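Local coordinates for conserved hypothetical protein (Shewanella loihica, PDB 2GPI) that is of unknown function, belongs to the DUF1488 family, and may take part in transcriptional regulation of the shikimate pathway, at residues 8-13 with 65-70; 12-15 with 20-23; 40-43 with 48-51; 72-77 with 83-88. All blocks are in the same frame, centred on the assembly; numbering follows the deposited sequence. Where two conformers were deposited one is given.

Contact 1 of 4, residues 8-13 with 65-70; sequences FTEQLT and DIEEQA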
loop_
_atom_site.group_PDB
_atom_site.type_symbol
_atom_site.label_atom_id
_atom_site.label_comp_id
_atom_site.label_asym_id
_atom_site.label_seq_id
_atom_site.Cartn_x
_atom_site.Cartn_y
_atom_site.Cartn_z
ATOM N N PHE A 8 7.941 -3.940 -5.621
ATOM C CA PHE A 8 6.623 -3.371 -5.781
ATOM C C PHE A 8 6.281 -3.303 -7.257
ATOM O O PHE A 8 6.952 -2.618 -8.052
ATOM C CB PHE A 8 6.549 -2.028 -5.077
ATOM C CG PHE A 8 6.639 -2.193 -3.607
ATOM C CD1 PHE A 8 5.496 -2.411 -2.864
ATOM C CD2 PHE A 8 7.848 -2.279 -2.989
ATOM C CE1 PHE A 8 5.573 -2.697 -1.510
ATOM C CE2 PHE A 8 7.916 -2.508 -1.629
ATOM C CZ PHE A 8 6.753 -2.719 -0.899
ATOM N N THR A 9 5.282 -4.083 -7.635
ATOM C CA THR A 9 5.010 -4.316 -9.037
ATOM C C THR A 9 3.963 -3.396 -9.672
ATOM O O THR A 9 3.644 -3.545 -10.874
ATOM C CB THR A 9 4.640 -5.799 -9.229
ATOM O OG1 THR A 9 3.551 -6.156 -8.360
ATOM C CG2 THR A 9 5.840 -6.721 -8.973
ATOM N N GLU A 10 3.450 -2.434 -8.892
ATOM C CA GLU A 10 2.679 -1.315 -9.436
ATOM C C GLU A 10 1.379 -1.706 -10.145
ATOM O O GLU A 10 0.972 -1.060 -11.114
ATOM C CB GLU A 10 3.556 -0.440 -10.347
ATOM C CG GLU A 10 4.807 0.117 -9.632
ATOM C CD GLU A 10 4.506 0.762 -8.278
ATOM O OE1 GLU A 10 3.775 1.780 -8.220
ATOM O OE2 GLU A 10 5.040 0.255 -7.241
ATOM N N GLN A 11 0.750 -2.774 -9.650
ATOM C CA GLN A 11 -0.624 -3.083 -10.011
ATOM C C GLN A 11 -1.461 -2.324 -8.984
ATOM O O GLN A 11 -1.558 -2.715 -7.830
ATOM C CB GLN A 11 -0.834 -4.612 -10.024
ATOM C CG GLN A 11 0.057 -5.328 -11.032
ATOM C CD GLN A 11 -0.118 -6.836 -11.039
ATOM O OE1 GLN A 11 -1.056 -7.367 -10.453
ATOM N NE2 GLN A 11 0.788 -7.533 -11.723
ATOM N N LEU A 12 -1.932 -1.147 -9.395
ATOM C CA LEU A 12 -2.606 -0.191 -8.502
ATOM C C LEU A 12 -4.058 -0.148 -8.895
ATOM O O LEU A 12 -4.379 0.150 -10.051
ATOM C CB LEU A 12 -1.967 1.195 -8.587
ATOM C CG LEU A 12 -0.431 1.200 -8.443
ATOM C CD1 LEU A 12 0.158 2.576 -8.814
ATOM C CD2 LEU A 12 0.042 0.707 -7.100
ATOM N N THR A 13 -4.920 -0.501 -7.945
ATOM C CA THR A 13 -6.397 -0.534 -8.157
ATOM C C THR A 13 -7.121 -0.014 -6.899
ATOM O O THR A 13 -6.569 0.046 -5.814
ATOM C CB THR A 13 -6.842 -1.960 -8.520
ATOM O OG1 THR A 13 -6.532 -2.863 -7.441
ATOM C CG2 THR A 13 -6.151 -2.419 -9.793
ATOM N N ASP A 65 6.917 6.781 -0.086
ATOM C CA ASP A 65 6.664 6.720 1.352
ATOM C C ASP A 65 5.779 5.540 1.720
ATOM O O ASP A 65 5.966 4.877 2.744
ATOM C CB ASP A 65 5.970 8.015 1.777
ATOM C CG ASP A 65 6.892 9.247 1.737
ATOM O OD1 ASP A 65 8.139 9.105 1.634
ATOM O OD2 ASP A 65 6.323 10.352 1.847
ATOM N N ILE A 66 4.744 5.324 0.923
ATOM C CA ILE A 66 3.776 4.239 1.200
ATOM C C ILE A 66 4.437 2.883 1.049
ATOM O O ILE A 66 4.314 2.012 1.889
ATOM C CB ILE A 66 2.523 4.368 0.329
ATOM C CG1 ILE A 66 1.714 5.636 0.656
ATOM C CG2 ILE A 66 1.598 3.147 0.463
ATOM C CD1 ILE A 66 0.705 6.047 -0.385
ATOM N N GLU A 67 5.127 2.704 -0.083
ATOM C CA GLU A 67 5.806 1.435 -0.353
ATOM C C GLU A 67 6.957 1.197 0.653
ATOM O O GLU A 67 7.167 0.025 1.049
ATOM C CB GLU A 67 6.252 1.356 -1.824
ATOM C CG GLU A 67 5.001 1.252 -2.773
ATOM C CD GLU A 67 5.289 1.183 -4.247
ATOM O OE1 GLU A 67 6.412 1.519 -4.695
ATOM O OE2 GLU A 67 4.348 0.748 -4.992
ATOM N N GLU A 68 7.632 2.266 1.111
ATOM C CA GLU A 68 8.655 2.106 2.141
ATOM C C GLU A 68 8.048 1.471 3.375
ATOM O O GLU A 68 8.618 0.558 3.974
ATOM C CB GLU A 68 9.303 3.441 2.502
ATOM C CG GLU A 68 10.357 3.346 3.517
ATOM C CD GLU A 68 11.116 4.640 3.683
ATOM O OE1 GLU A 68 10.563 5.712 3.417
ATOM O OE2 GLU A 68 12.277 4.572 4.114
ATOM N N GLN A 69 6.898 1.996 3.765
ATOM C CA GLN A 69 6.202 1.495 4.967
ATOM C C GLN A 69 5.721 0.037 4.746
ATOM O O GLN A 69 5.875 -0.792 5.638
ATOM C CB GLN A 69 5.059 2.420 5.376
ATOM C CG GLN A 69 4.327 1.961 6.622
ATOM C CD GLN A 69 5.142 1.876 7.900
ATOM O OE1 GLN A 69 6.197 2.493 8.028
ATOM N NE2 GLN A 69 4.614 1.144 8.898
ATOM N N ALA A 70 5.186 -0.275 3.555
ATOM C CA ALA A 70 4.762 -1.643 3.272
ATOM C C ALA A 70 5.946 -2.585 3.348
ATOM O O ALA A 70 5.819 -3.721 3.849
ATOM C CB ALA A 70 4.095 -1.731 1.890
HETATM O O HOH W 1 2.797 -1.825 -6.129
#

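Contact 2 of 4, residues 12-15 with 20-23; sequences LTWD and AIHF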
loop_
_atom_site.group_PDB
_atom_site.type_symbol
_atom_site.label_atom_id
_atom_site.label_comp_id
_atom_site.label_asym_id
_atom_site.label_seq_id
_atom_site.Cartn_x
_atom_site.Cartn_y
_atom_site.Cartn_z
ATOM N N LEU A 12 -1.932 -1.147 -9.395
ATOM C CA LEU A 12 -2.606 -0.191 -8.502
ATOM C C LEU A 12 -4.058 -0.148 -8.895
ATOM O O LEU A 12 -4.379 0.150 -10.051
ATOM C CB LEU A 12 -1.967 1.195 -8.587
ATOM C CG LEU A 12 -0.431 1.200 -8.443
ATOM C CD1 LEU A 12 0.158 2.576 -8.814
ATOM C CD2 LEU A 12 0.042 0.707 -7.100
ATOM N N THR A 13 -4.920 -0.501 -7.945
ATOM C CA THR A 13 -6.397 -0.534 -8.157
ATOM C C THR A 13 -7.121 -0.014 -6.899
ATOM O O THR A 13 -6.569 0.046 -5.814
ATOM C CB THR A 13 -6.842 -1.960 -8.520
ATOM O OG1 THR A 13 -6.532 -2.863 -7.441
ATOM C CG2 THR A 13 -6.151 -2.419 -9.793
ATOM N N TRP A 14 -8.385 0.361 -7.076
ATOM C CA TRP A 14 -9.308 0.591 -5.974
ATOM C C TRP A 14 -10.105 -0.672 -5.630
ATOM O O TRP A 14 -10.695 -1.351 -6.519
ATOM C CB TRP A 14 -10.268 1.748 -6.290
ATOM C CG TRP A 14 -11.070 2.213 -5.072
ATOM C CD1 TRP A 14 -12.362 1.884 -4.765
ATOM C CD2 TRP A 14 -10.607 3.051 -3.996
ATOM N NE1 TRP A 14 -12.730 2.478 -3.592
ATOM C CE2 TRP A 14 -11.688 3.206 -3.094
ATOM C CE3 TRP A 14 -9.421 3.723 -3.727
ATOM C CZ2 TRP A 14 -11.592 3.982 -1.927
ATOM C CZ3 TRP A 14 -9.325 4.521 -2.567
ATOM C CH2 TRP A 14 -10.396 4.607 -1.671
ATOM N N ASP A 15 -10.156 -0.972 -4.352
ATOM C CA ASP A 15 -10.914 -2.085 -3.835
ATOM C C ASP A 15 -12.154 -1.524 -3.134
ATOM O O ASP A 15 -12.067 -0.926 -2.044
ATOM C CB ASP A 15 -10.002 -2.899 -2.905
ATOM C CG ASP A 15 -10.698 -4.097 -2.269
ATOM O OD1 ASP A 15 -11.935 -4.139 -2.137
ATOM O OD2 ASP A 15 -9.946 -5.016 -1.881
ATOM N N ALA A 20 -10.148 1.007 -0.262
ATOM C CA ALA A 20 -8.698 1.078 -0.133
ATOM C C ALA A 20 -8.053 1.078 -1.501
ATOM O O ALA A 20 -8.604 0.497 -2.435
ATOM C CB ALA A 20 -8.205 -0.135 0.671
ATOM N N ILE A 21 -6.876 1.690 -1.626
ATOM C CA ILE A 21 -5.998 1.414 -2.737
ATOM C C ILE A 21 -5.314 0.066 -2.479
ATOM O O ILE A 21 -4.732 -0.175 -1.406
ATOM C CB ILE A 21 -4.928 2.498 -2.961
ATOM C CG1 ILE A 21 -5.554 3.807 -3.541
ATOM C CG2 ILE A 21 -3.787 1.986 -3.916
ATOM C CD1 ILE A 21 -5.934 3.693 -4.991
ATOM N N HIS A 22 -5.414 -0.783 -3.469
ATOM C CA HIS A 22 -4.772 -2.098 -3.473
ATOM C C HIS A 22 -3.500 -1.955 -4.349
ATOM O O HIS A 22 -3.563 -1.576 -5.544
ATOM C CB HIS A 22 -5.786 -3.140 -3.962
ATOM C CG HIS A 22 -5.192 -4.529 -4.252
ATOM N ND1 HIS A 22 -5.828 -5.467 -5.029
ATOM C CD2 HIS A 22 -4.043 -5.115 -3.808
ATOM C CE1 HIS A 22 -5.100 -6.573 -5.064
ATOM N NE2 HIS A 22 -4.004 -6.386 -4.338
ATOM N N PHE A 23 -2.355 -2.303 -3.764
ATOM C CA PHE A 23 -1.090 -2.277 -4.481
ATOM C C PHE A 23 -0.364 -3.601 -4.217
ATOM O O PHE A 23 -0.662 -4.299 -3.284
ATOM C CB PHE A 23 -0.221 -1.047 -4.209
ATOM C CG PHE A 23 0.208 -0.838 -2.769
ATOM C CD1 PHE A 23 -0.682 -0.423 -1.793
ATOM C CD2 PHE A 23 1.515 -1.052 -2.399
ATOM C CE1 PHE A 23 -0.241 -0.180 -0.493
ATOM C CE2 PHE A 23 1.947 -0.820 -1.085
ATOM C CZ PHE A 23 1.082 -0.402 -0.152
HETATM O O HOH W 2 -3.987 -4.205 -7.314
#

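Contact 3 of 4, residues 40-43 with 48-51; sequences VLEH and KINN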
loop_
_atom_site.group_PDB
_atom_site.type_symbol
_atom_site.label_atom_id
_atom_site.label_comp_id
_atom_site.label_asym_id
_atom_site.label_seq_id
_atom_site.Cartn_x
_atom_site.Cartn_y
_atom_site.Cartn_z
ATOM N N VAL A 40 -6.641 6.614 5.615
ATOM C CA VAL A 40 -5.201 6.732 5.811
ATOM C C VAL A 40 -4.603 7.657 4.749
ATOM O O VAL A 40 -3.782 8.565 5.023
ATOM C CB VAL A 40 -4.489 5.352 5.818
ATOM C CG1 VAL A 40 -2.970 5.546 6.014
ATOM C CG2 VAL A 40 -5.052 4.508 6.961
ATOM N N LEU A 41 -5.002 7.435 3.516
ATOM C CA LEU A 41 -4.539 8.237 2.413
ATOM C C LEU A 41 -5.011 9.680 2.479
ATOM O O LEU A 41 -4.253 10.574 2.174
ATOM C CB LEU A 41 -5.001 7.600 1.098
ATOM C CG LEU A 41 -4.356 8.058 -0.185
ATOM C CD1 LEU A 41 -2.831 8.031 -0.106
ATOM C CD2 LEU A 41 -4.917 7.119 -1.370
ATOM N N GLU A 42 -6.250 9.901 2.903
ATOM C CA GLU A 42 -6.783 11.265 3.111
ATOM C C GLU A 42 -6.001 12.037 4.165
ATOM O O GLU A 42 -5.679 13.227 3.954
ATOM C CB GLU A 42 -8.261 11.232 3.504
ATOM C CG GLU A 42 -9.126 10.750 2.318
ATOM C CD GLU A 42 -10.615 10.625 2.656
ATOM O OE1 GLU A 42 -10.942 10.336 3.841
ATOM O OE2 GLU A 42 -11.465 10.834 1.761
ATOM N N HIS A 43 -5.742 11.390 5.300
ATOM C CA HIS A 43 -4.917 12.009 6.361
ATOM C C HIS A 43 -3.503 12.313 5.854
ATOM O O HIS A 43 -3.002 13.400 6.042
ATOM C CB HIS A 43 -4.814 11.120 7.609
ATOM C CG HIS A 43 -6.069 11.010 8.416
ATOM N ND1 HIS A 43 -6.669 12.079 9.055
ATOM C CD2 HIS A 43 -6.782 9.912 8.782
ATOM C CE1 HIS A 43 -7.737 11.652 9.715
ATOM N NE2 HIS A 43 -7.820 10.338 9.577
ATOM N N LYS A 48 -9.474 15.233 1.128
ATOM C CA LYS A 48 -10.533 14.246 1.027
ATOM C C LYS A 48 -10.667 13.727 -0.430
ATOM O O LYS A 48 -10.468 14.489 -1.379
ATOM C CB LYS A 48 -11.807 14.813 1.573
ATOM C CG LYS A 48 -11.660 15.001 3.083
ATOM C CD LYS A 48 -12.944 15.331 3.775
ATOM C CE LYS A 48 -12.676 15.672 5.241
ATOM N NZ LYS A 48 -11.871 16.915 5.350
ATOM N N ILE A 49 -10.914 12.429 -0.546
ATOM C CA ILE A 49 -10.967 11.717 -1.812
ATOM C C ILE A 49 -12.388 11.601 -2.271
ATOM O O ILE A 49 -13.256 11.124 -1.518
ATOM C CB ILE A 49 -10.402 10.250 -1.683
ATOM C CG1 ILE A 49 -8.884 10.260 -1.650
ATOM C CG2 ILE A 49 -10.852 9.377 -2.839
ATOM C CD1 ILE A 49 -8.223 8.971 -1.121
ATOM N N ASN A 50 -12.660 12.021 -3.500
ATOM C CA ASN A 50 -14.024 11.916 -4.053
ATOM C C ASN A 50 -14.072 11.323 -5.460
ATOM O O ASN A 50 -15.132 11.304 -6.069
ATOM C CB ASN A 50 -14.704 13.278 -4.063
ATOM C CG ASN A 50 -13.878 14.325 -4.755
ATOM O OD1 ASN A 50 -13.350 14.116 -5.848
ATOM N ND2 ASN A 50 -13.697 15.468 -4.072
ATOM N N ASN A 51 -12.930 10.859 -5.959
ATOM C CA ASN A 51 -12.875 10.273 -7.286
ATOM C C ASN A 51 -11.714 9.279 -7.286
ATOM O O ASN A 51 -10.657 9.507 -6.701
ATOM C CB ASN A 51 -12.703 11.376 -8.341
ATOM C CG ASN A 51 -12.885 10.863 -9.758
ATOM O OD1 ASN A 51 -12.104 10.025 -10.211
ATOM N ND2 ASN A 51 -13.895 11.355 -10.456
HETATM O O HOH W 3 -14.082 11.564 1.717
#

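Contact 4 of 4, residues 72-77 with 83-88; sequences KLIEQE and GHIQVE. With EDO (1,2-ethanediol), chain B.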
loop_
_atom_site.group_PDB
_atom_site.type_symbol
_atom_site.label_atom_id
_atom_site.label_comp_id
_atom_site.label_asym_id
_atom_site.label_seq_id
_atom_site.Cartn_x
_atom_site.Cartn_y
_atom_site.Cartn_z
ATOM N N LYS A 72 8.665 -2.297 5.156
ATOM C CA LYS A 72 9.009 -2.463 6.544
ATOM C C LYS A 72 8.053 -3.453 7.189
ATOM O O LYS A 72 8.461 -4.368 7.905
ATOM C CB LYS A 72 8.929 -1.121 7.251
ATOM C CG LYS A 72 9.322 -1.216 8.657
ATOM C CD LYS A 72 9.087 0.130 9.379
ATOM C CE LYS A 72 7.750 0.116 10.148
ATOM N N LEU A 73 6.767 -3.269 6.909
ATOM C CA LEU A 73 5.761 -4.174 7.496
ATOM C C LEU A 73 6.003 -5.632 7.072
ATOM O O LEU A 73 5.887 -6.581 7.871
ATOM C CB LEU A 73 4.358 -3.710 7.119
ATOM C CG LEU A 73 3.870 -2.404 7.757
ATOM C CD1 LEU A 73 2.565 -1.935 7.084
ATOM C CD2 LEU A 73 3.726 -2.549 9.291
ATOM N N ILE A 74 6.324 -5.822 5.797
ATOM C CA ILE A 74 6.657 -7.175 5.299
ATOM C C ILE A 74 7.875 -7.764 6.021
ATOM O O ILE A 74 7.868 -8.912 6.506
ATOM C CB ILE A 74 6.847 -7.163 3.780
ATOM C CG1 ILE A 74 5.532 -6.902 3.061
ATOM C CG2 ILE A 74 7.479 -8.494 3.280
ATOM C CD1 ILE A 74 5.727 -6.502 1.561
ATOM N N GLU A 75 8.939 -6.964 6.150
ATOM C CA GLU A 75 10.119 -7.418 6.870
ATOM C C GLU A 75 9.850 -7.770 8.316
ATOM O O GLU A 75 10.474 -8.682 8.850
ATOM C CB GLU A 75 11.241 -6.385 6.780
ATOM C CG GLU A 75 11.759 -6.258 5.367
ATOM C CD GLU A 75 13.228 -5.873 5.275
ATOM O OE1 GLU A 75 13.995 -6.182 6.220
ATOM O OE2 GLU A 75 13.631 -5.287 4.239
ATOM N N GLN A 76 8.923 -7.056 8.939
ATOM C CA GLN A 76 8.527 -7.243 10.326
ATOM C C GLN A 76 7.471 -8.327 10.496
ATOM O O GLN A 76 6.998 -8.564 11.612
ATOM C CB GLN A 76 7.948 -5.935 10.899
ATOM C CG GLN A 76 8.969 -4.839 11.135
ATOM C CD GLN A 76 8.334 -3.521 11.562
ATOM O OE1 GLN A 76 7.128 -3.285 11.371
ATOM N NE2 GLN A 76 9.154 -2.644 12.108
ATOM N N GLU A 77 7.057 -8.973 9.404
ATOM C CA GLU A 77 6.010 -10.023 9.444
ATOM C C GLU A 77 4.658 -9.516 9.946
ATOM O O GLU A 77 3.867 -10.244 10.544
ATOM C CB GLU A 77 6.470 -11.250 10.228
ATOM C CG GLU A 77 7.801 -11.804 9.771
ATOM C CD GLU A 77 8.140 -13.155 10.373
ATOM O OE1 GLU A 77 7.228 -13.878 10.839
ATOM O OE2 GLU A 77 9.344 -13.493 10.370
ATOM N N GLY A 83 -3.373 -12.749 5.268
ATOM C CA GLY A 83 -2.083 -12.790 4.569
ATOM C C GLY A 83 -1.744 -11.523 3.821
ATOM O O GLY A 83 -0.864 -11.536 2.965
ATOM N N HIS A 84 -2.462 -10.438 4.106
ATOM C CA HIS A 84 -2.244 -9.158 3.477
ATOM C C HIS A 84 -1.458 -8.173 4.334
ATOM O O HIS A 84 -1.293 -8.369 5.536
ATOM C CB HIS A 84 -3.563 -8.517 3.153
ATOM C CG HIS A 84 -4.433 -9.319 2.254
ATOM N ND1 HIS A 84 -5.807 -9.239 2.318
ATOM C CD2 HIS A 84 -4.148 -10.226 1.293
ATOM C CE1 HIS A 84 -6.326 -10.082 1.443
ATOM N NE2 HIS A 84 -5.345 -10.678 0.795
ATOM N N ILE A 85 -1.034 -7.083 3.699
ATOM C CA ILE A 85 -0.316 -6.028 4.372
ATOM C C ILE A 85 -1.205 -4.770 4.354
ATOM O O ILE A 85 -1.645 -4.333 3.311
ATOM C CB ILE A 85 1.036 -5.715 3.705
ATOM C CG1 ILE A 85 2.031 -6.899 3.855
ATOM C CG2 ILE A 85 1.632 -4.369 4.207
ATOM C CD1 ILE A 85 2.611 -7.054 5.271
ATOM N N GLN A 86 -1.520 -4.265 5.534
ATOM C CA GLN A 86 -2.332 -3.040 5.671
ATOM C C GLN A 86 -1.449 -1.910 6.174
ATOM O O GLN A 86 -0.936 -1.966 7.299
ATOM C CB GLN A 86 -3.472 -3.249 6.669
ATOM C CG GLN A 86 -4.411 -4.412 6.373
ATOM C CD GLN A 86 -5.368 -4.162 5.216
ATOM O OE1 GLN A 86 -5.803 -3.040 4.974
ATOM N NE2 GLN A 86 -5.711 -5.225 4.508
ATOM N N VAL A 87 -1.285 -0.874 5.361
ATOM C CA VAL A 87 -0.512 0.289 5.740
ATOM C C VAL A 87 -1.444 1.217 6.513
ATOM O O VAL A 87 -2.415 1.724 5.977
ATOM C CB VAL A 87 0.051 0.995 4.517
ATOM C CG1 VAL A 87 0.646 2.363 4.938
ATOM C CG2 VAL A 87 1.073 0.111 3.800
ATOM N N GLU A 88 -1.163 1.364 7.806
ATOM C CA GLU A 88 -2.063 2.110 8.717
ATOM C C GLU A 88 -1.516 3.488 9.089
ATOM O O GLU A 88 -2.277 4.351 9.523
ATOM C CB GLU A 88 -2.334 1.229 9.927
ATOM C CG GLU A 88 -3.176 0.038 9.470
ATOM C CD GLU A 88 -3.514 -0.920 10.528
ATOM O OE1 GLU A 88 -2.607 -1.313 11.287
ATOM O OE2 GLU A 88 -4.696 -1.316 10.566
HETATM C C1 EDO B . 13.085 -9.900 6.697
HETATM O O1 EDO B . 13.898 -9.355 7.744
HETATM C C2 EDO B . 12.523 -11.267 7.078
HETATM O O2 EDO B . 11.216 -11.157 7.657
#

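Contact 1 of 4, residues 8-13 with 65-70
Where the chain leaves the edge strand 6-8 and crosses to strand 13-15, Phe8, at the end of strand 6-8, and Glu10 of the loop that follows come down on Glu67 of helix 63-75. Phe8 lies with one ring face over the aliphatic part of Glu67: CB of Glu67 stands 3.9 Å from the ring centroid and only 6° off the normal, a CH-pi contact made squarely over the face. The two side chains run past each other in opposite directions, which brings the Glu67 carboxylate back under the start of the Phe8 side chain, with OE2 of Glu67 3.5 Å from CB of Phe8. The far end of the ring reaches the helix backbone, CZ of Phe8 lying 3.4 Å from O of Glu67, while CE1 of Phe8 meets CB of Ala70 obliquely at 3.8 Å. This is one place where loop and helix close over the same side of the small alpha/beta domain, whose strand 20-27 also supplies Ala25 against the Phe8 side chain. Beyond the ring, Glu67 stays extended and Glu10 folds back on itself at chi2 (-49°), so that the two carboxylates meet with their planes 73° apart. OE2 of Glu10 is modelled 2.4 Å from OE2 of Glu67; a proton shared between the two acids is probable, though so short a distance should be read with caution. Arg63 NE forms salt bridges with OE1 of both glutamates, which would offset their remaining negative charge. Water 1 accepts from Glu10 N at 2.9 Å and can donate to Glu67 OE2, though other acceptors compete for its protons.

Contact 2 of 4, residues 12-15 with 20-23
Thr13 and His22 are joined by two backbone hydrogen bonds, His22 N to Thr13 O at 2.7 Å and Thr13 N to His22 O at 3.0 Å, and so form a hydrogen-bonded pair of an antiparallel beta hairpin. One residue pair is skipped before the next such rung, where Asp15 N reaches Ala20 O at 2.9 Å, almost straight (174° at the hydrogen), and Ala20 N returns a longer bond to Asp15 O. Between them Trp14 and Ile21 make the non-hydrogen-bonded pair. Water 2 adds a bridge at the open end of the hairpin: it is hydrogen-bonded to Thr13 OG1 at 2.9 Å, donates to His22 O, and sits over a face of the His22 imidazole. Thr13 and His22 point the same way, side by side, with Thr13 OG1 3.6 Å from His22 CB. On the other face, the indole of Trp14 swings back over the partner strand because its CG is anti to the backbone N (chi1 -169°). One indole face covers the carbonyl O of Ala20, while CD1 of Ile21 comes to the ring edge in plane, 3.7 Å from Trp14 CE3. In the conformer given, Leu12 CD2 comes to 3.4 Å from Phe23 CB, a closeness that holds for that conformer alone. Strand 30-37 pairs with the far edge of strand 20-27, and Tyr35 stacks on the His22 ring while Asp33 takes a hydrogen bond from His22 NE2. On the opposite face, helix 52-61 receives Leu12 and Trp14, helix 38-45 meets Ile21 through Leu41, and helix 63-75 packs on Phe23.

Contact 3 of 4, residues 40-43 with 48-51
Glu42, on helix 38-45, and Ile49, in the link that follows it, bury the most surface here, and a single strong hydrogen bond ties them together. Ile49 N donates to Glu42 OE2 at 2.9 Å with 175° at the hydrogen, so the bond is practically straight; it arrives on the anti side of the oxygen, 21° out of the carboxylate plane. Glu42 can reach this far because its chain runs extended beyond CG (chi2 177°), carrying the carboxylate away from the helix to the turning backbone. The same oxygen is heavily used. Water 3 donates to Glu42 OE2 at 2.7 Å and makes a weak second bond to Ile49 O, and Gln38 NE2, one turn back along the helix, is hydrogen-bonded to it as well. Three donors converging on one oxygen probably favour the charged form of the glutamate. A side chain of a helix thus clasps the backbone that leaves it, in the short link between two consecutive helices. Lys48 contributes mainly its backbone and the base of its side chain: CA lies 3.6 Å from Glu42 OE2, whereas the rest of the chain heads away and the ammonium makes no salt bridge with this carboxylate. Ile49 also has an apolar side. Its CD1 approaches Leu41 CD2 at 3.8 Å, the two side chains crossing at about a right angle, and the same methyl lies 4.0 Å from Glu42 CG. Past Ile49 the chain enters helix 52-61, with Asn51 as N-cap accepting from Glu53 N; Ala55 and Leu58 of that helix pack on Ile49, which is therefore held between the two helices.

Contact 4 of 4, residues 72-77 with 83-88
Leu73 and Ile74, neighbours in the last turns of helix 63-75, straddle Ile85 of strand 85-87, so the helix packs against an edge strand of the sheet through a mostly apolar seam with no hydrogen bond across it. Ile85 is the bump: its CB points at the helix, and its two branches part between the two helix residues. The CG2 branch goes to Leu73, 3.9 Å from CD1; the CG1 branch turns to Ile74, with CG1 of Ile85 3.6 Å from CG1 of Ile74 and the two side chains crossing at about a right angle. Ile85 CD1 then continues to within 3.9 Å of the helix backbone at Ile74 N. Leu73 is the answering bump. With chi2 at 169° it extends toward the strand, and its CD1 methyl settles in a shallow notch bounded by CG2 of Ile85, the carbonyl of Gln86 and CG2 of Val87. The helix stops just after this seam in a Schellman motif, Glu77, with positive phi, bonding through its N to Ile74 O. Strand 30-37 pairs in parallel with strand 85-87, and Ala25 and Ile6 pack on Ile74. The tightest touch of Leu73 is to backbone, its CD1 lying 3.5 Å from O of Gln86.

How the contacts relate
Phe23 is the meeting point of three contacts. It belongs to contact 2, and its ring packs on Ile66 (CG2 to Phe23 CZ, 3.6 Å) and Ala70 of contact 1 and on Val87 of contact 4. Contacts 1 and 4 use successive parts of helix 63-75, with centres about 11 Å apart, and Ala70 CB bridges them by touching Val87 CG2 at 4.0 Å. Contacts 1 and 2 have Leu12 and Thr13 in common. Contact 3 lies outermost, its centre about 21 Å from that of contact 4, yet its Val40 CG1 lies 3.8 Å from Glu88 O of contact 4, and Leu41 CD2 reaches Ile21 CG1 of contact 2 at 4.0 Å. The 1,2-ethanediol beside contact 4, hydrogen-bonded to Glu75 O, is probably a crystallisation additive.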